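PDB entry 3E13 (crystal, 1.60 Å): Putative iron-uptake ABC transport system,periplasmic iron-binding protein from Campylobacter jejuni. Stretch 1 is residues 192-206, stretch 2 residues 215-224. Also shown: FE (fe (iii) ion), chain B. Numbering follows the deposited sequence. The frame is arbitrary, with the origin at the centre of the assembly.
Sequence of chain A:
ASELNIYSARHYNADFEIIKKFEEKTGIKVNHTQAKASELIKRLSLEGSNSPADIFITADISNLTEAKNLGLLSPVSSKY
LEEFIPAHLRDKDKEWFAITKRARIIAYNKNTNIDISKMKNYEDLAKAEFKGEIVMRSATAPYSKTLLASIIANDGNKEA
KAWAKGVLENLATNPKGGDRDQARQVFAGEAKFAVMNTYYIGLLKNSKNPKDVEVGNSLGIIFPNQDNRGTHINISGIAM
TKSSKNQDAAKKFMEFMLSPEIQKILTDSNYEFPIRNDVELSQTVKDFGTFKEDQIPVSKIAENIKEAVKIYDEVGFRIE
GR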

# COMPACT_ATOMS: atom_id res chain seq x y z
N LYS A 192 -11.82 14.25 12.77
CA LYS A 192 -10.69 14.21 13.68
C LYS A 192 -9.61 13.19 13.33
O LYS A 192 -8.44 13.42 13.65
CB LYS A 192 -11.15 13.93 15.08
CG LYS A 192 -12.07 15.04 15.67
CD LYS A 192 -12.46 14.67 17.09
CE LYS A 192 -13.71 15.38 17.58
NZ LYS A 192 -13.39 16.70 18.14
N PHE A 193 -9.97 12.11 12.67
CA PHE A 193 -9.04 11.00 12.44
C PHE A 193 -9.22 10.51 11.02
O PHE A 193 -10.34 10.31 10.57
CB PHE A 193 -9.32 9.83 13.39
CG PHE A 193 -9.17 10.18 14.86
CD1 PHE A 193 -7.93 10.33 15.42
CD2 PHE A 193 -10.28 10.33 15.67
CE1 PHE A 193 -7.80 10.62 16.76
CE2 PHE A 193 -10.16 10.62 17.02
CZ PHE A 193 -8.91 10.79 17.56
N ALA A 194 -8.10 10.31 10.33
CA ALA A 194 -8.07 9.73 9.01
C ALA A 194 -7.28 8.44 9.00
O ALA A 194 -6.17 8.41 9.52
CB ALA A 194 -7.42 10.68 8.07
N VAL A 195 -7.82 7.43 8.34
CA VAL A 195 -7.06 6.20 8.05
C VAL A 195 -6.24 6.45 6.79
O VAL A 195 -6.81 6.79 5.74
CB VAL A 195 -8.00 5.01 7.89
CG1 VAL A 195 -7.21 3.77 7.58
CG2 VAL A 195 -8.89 4.82 9.17
N MET A 196 -4.92 6.36 6.90
CA MET A 196 -4.04 6.64 5.78
C MET A 196 -2.63 6.02 5.90
O MET A 196 -2.18 5.72 6.99
CB MET A 196 -3.90 8.17 5.56
CG MET A 196 -3.22 8.93 6.71
SD MET A 196 -3.06 10.71 6.47
CE MET A 196 -2.12 10.74 5.02
N ASN A 197 -1.94 5.90 4.77
CA ASN A 197 -0.60 5.33 4.74
C ASN A 197 0.43 6.40 5.08
O ASN A 197 0.29 7.61 4.81
CB ASN A 197 -0.25 4.73 3.38
CG ASN A 197 -1.00 3.45 3.06
OD1 ASN A 197 -1.50 2.74 3.96
ND2 ASN A 197 -1.06 3.12 1.76
N THR A 198 1.49 5.96 5.73
CA THR A 198 2.51 6.85 6.22
C THR A 198 3.18 7.70 5.15
O THR A 198 3.45 8.90 5.37
CB THR A 198 3.62 6.05 6.92
OG1 THR A 198 3.96 4.86 6.15
CG2 THR A 198 3.22 5.55 8.30
N TYR A 199 3.50 7.08 4.01
CA TYR A 199 4.26 7.78 2.97
C TYR A 199 3.54 9.01 2.45
O TYR A 199 4.15 9.96 2.04
CB TYR A 199 4.70 6.84 1.83
CG TYR A 199 3.57 6.16 1.17
CD1 TYR A 199 2.92 6.75 0.11
CD2 TYR A 199 3.11 4.94 1.65
CE1 TYR A 199 1.84 6.17 -0.45
CE2 TYR A 199 2.01 4.33 1.08
CZ TYR A 199 1.40 4.93 0.02
OH TYR A 199 0.27 4.36 -0.55
N TYR A 200 2.20 9.00 2.49
CA TYR A 200 1.48 10.20 2.03
C TYR A 200 1.80 11.41 2.90
O TYR A 200 1.80 12.53 2.38
CB TYR A 200 -0.05 10.00 2.00
CG TYR A 200 -0.47 9.03 0.90
CD1 TYR A 200 -0.27 9.34 -0.42
CD2 TYR A 200 -1.09 7.80 1.21
CE1 TYR A 200 -0.64 8.45 -1.43
CE2 TYR A 200 -1.42 6.92 0.23
CZ TYR A 200 -1.21 7.22 -1.08
OH TYR A 200 -1.55 6.38 -2.08
N ILE A 201 2.05 11.21 4.20
CA ILE A 201 2.40 12.34 5.07
C ILE A 201 3.72 12.94 4.59
O ILE A 201 3.86 14.16 4.52
CB ILE A 201 2.48 11.93 6.58
CG1 ILE A 201 1.11 11.42 7.01
CG2 ILE A 201 3.01 13.08 7.44
CD1 ILE A 201 1.08 10.83 8.38
N GLY A 202 4.68 12.09 4.23
CA GLY A 202 5.89 12.58 3.62
C GLY A 202 5.76 13.25 2.29
O GLY A 202 6.41 14.26 2.04
N LEU A 203 4.93 12.69 1.41
CA LEU A 203 4.73 13.26 0.10
C LEU A 203 4.13 14.66 0.27
O LEU A 203 4.53 15.60 -0.42
CB LEU A 203 3.78 12.40 -0.74
CG LEU A 203 4.43 11.19 -1.39
CD1 LEU A 203 3.39 10.26 -2.00
CD2 LEU A 203 5.43 11.59 -2.41
N LEU A 204 3.16 14.78 1.15
CA LEU A 204 2.50 16.06 1.36
C LEU A 204 3.47 17.09 1.92
O LEU A 204 3.54 18.22 1.45
CB LEU A 204 1.26 15.89 2.24
CG LEU A 204 0.07 15.12 1.66
CD1 LEU A 204 -0.90 14.72 2.75
CD2 LEU A 204 -0.62 15.96 0.59
N LYS A 205 4.17 16.74 3.01
CA LYS A 205 5.11 17.67 3.62
C LYS A 205 6.22 18.19 2.73
O LYS A 205 6.74 19.26 2.97
CB LYS A 205 5.73 17.04 4.88
CG LYS A 205 4.81 16.87 6.03
CD LYS A 205 5.46 16.10 7.18
CE LYS A 205 6.49 16.89 7.93
NZ LYS A 205 5.86 18.06 8.64
N ASN A 206 6.62 17.39 1.75
CA ASN A 206 7.66 17.73 0.80
C ASN A 206 7.20 18.13 -0.62
O ASN A 206 8.04 18.28 -1.52
CB ASN A 206 8.63 16.58 0.71
CG ASN A 206 9.39 16.38 2.00
OD1 ASN A 206 10.40 17.08 2.25
ND2 ASN A 206 8.95 15.42 2.82
N VAL A 215 -1.25 20.92 4.49
CA VAL A 215 -1.96 19.72 4.94
C VAL A 215 -1.02 18.79 5.66
O VAL A 215 -1.29 18.37 6.79
CB VAL A 215 -2.65 18.94 3.80
CG1 VAL A 215 -3.21 17.58 4.28
CG2 VAL A 215 -3.75 19.80 3.20
N GLY A 216 0.09 18.43 5.03
CA GLY A 216 0.99 17.44 5.60
C GLY A 216 1.56 17.90 6.93
O GLY A 216 1.72 17.10 7.87
N ASN A 217 1.76 19.19 7.04
CA ASN A 217 2.40 19.74 8.26
C ASN A 217 1.46 19.69 9.48
O ASN A 217 1.94 19.73 10.63
CB ASN A 217 2.91 21.17 8.05
CG ASN A 217 4.27 21.25 7.33
OD1 ASN A 217 4.91 20.25 7.09
ND2 ASN A 217 4.67 22.48 6.95
N SER A 218 0.15 19.57 9.25
CA SER A 218 -0.83 19.49 10.30
C SER A 218 -1.00 18.10 10.90
O SER A 218 -1.70 17.95 11.88
CB SER A 218 -2.17 20.01 9.78
OG SER A 218 -2.85 19.04 8.97
N LEU A 219 -0.40 17.07 10.27
CA LEU A 219 -0.67 15.67 10.64
C LEU A 219 0.22 15.11 11.72
O LEU A 219 1.45 15.16 11.59
CB LEU A 219 -0.67 14.78 9.42
CG LEU A 219 -1.60 15.25 8.30
CD1 LEU A 219 -1.35 14.38 7.04
CD2 LEU A 219 -3.01 15.23 8.67
N GLY A 220 -0.40 14.58 12.78
CA GLY A 220 0.25 13.68 13.71
C GLY A 220 -0.12 12.21 13.43
O GLY A 220 -1.18 11.93 12.91
N ILE A 221 0.76 11.29 13.82
CA ILE A 221 0.55 9.87 13.55
C ILE A 221 0.26 9.13 14.84
O ILE A 221 1.03 9.22 15.81
CB ILE A 221 1.81 9.25 12.93
CG1 ILE A 221 2.13 9.95 11.60
CG2 ILE A 221 1.64 7.71 12.82
CD1 ILE A 221 3.44 9.41 10.90
N ILE A 222 -0.80 8.34 14.82
CA ILE A 222 -0.97 7.22 15.75
C ILE A 222 -0.57 5.95 15.04
O ILE A 222 -1.19 5.59 14.05
CB ILE A 222 -2.44 7.13 16.21
CG1 ILE A 222 -2.88 8.43 16.92
CG2 ILE A 222 -2.68 5.92 17.06
CD1 ILE A 222 -4.36 8.65 17.03
N PHE A 223 0.44 5.26 15.52
CA PHE A 223 0.72 3.90 15.07
C PHE A 223 -0.19 2.93 15.82
O PHE A 223 -0.02 2.75 17.03
CB PHE A 223 2.19 3.59 15.35
CG PHE A 223 3.13 4.36 14.46
CD1 PHE A 223 3.89 5.40 14.96
CD2 PHE A 223 3.28 3.99 13.13
CE1 PHE A 223 4.72 6.12 14.12
CE2 PHE A 223 4.15 4.70 12.30
CZ PHE A 223 4.85 5.76 12.81
N PRO A 224 -1.22 2.37 15.18
CA PRO A 224 -2.16 1.58 15.96
C PRO A 224 -1.56 0.32 16.55
O PRO A 224 -0.62 -0.28 16.02
CB PRO A 224 -3.30 1.29 14.96
CG PRO A 224 -3.17 2.41 13.96
CD PRO A 224 -1.68 2.53 13.80
FE FE B . -0.53 4.74 -2.43
O HOH W 1 7.12 20.31 5.47
O HOH W 2 3.55 16.30 10.09

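Strand 193-197 is followed by a helix that includes Ile201 and Leu204, and stretch 2 lies along one side of this unit. Its own strand, 219-222, runs nearly antiparallel to the helix, at 164° between their directions, with the axes 10.2 Å apart at closest approach. That spacing leaves room for a layer of aliphatic side chains, and 521 Å² of surface is buried in all.

Ile201 covers the most. Its CB points toward stretch 2, and its branched side chain reaches two strand residues: CD1 lies 3.5 Å from CG1 of Ile221, and CG1 lies 3.8 Å from CD1 of Leu219. Three of the apolar contacts converge on Leu219. Besides Ile201, its CD1 meets SD of Met196 at 4.1 Å and CD1 of Leu204 at 4.3 Å. An unbranched thioether and branched hydrocarbons pack together here without any polar group needing a partner. Farther along, CE1 of Phe193 touches CD1 of Ile222 at 4.0 Å, extending the apolar contact.

Toward the end of the helix the backbones close in, with the CA atoms of Lys205 and Gly216 only 4.6 Å apart. Glycine suits this spot: an ideal CB on Gly216 would point toward the helix and clash with Lys205 N and Leu204 CB. Without one, CA of Gly216 can lie 3.7 Å from CB of Leu204.

Lys205 marks the more polar margin. Its aliphatic portion packs over the glycine, CG lying 3.5 Å from C of Gly216, while its NZ donates a 2.8 Å hydrogen bond to OD1 of Asn217. A long chain with a charged tip can serve both environments. Two waters reinforce this margin: one donates to Lys205 O and Asn217 OD1, and the other accepts from Lys205 NZ while donating to the carbonyls of Gly216 and Leu219.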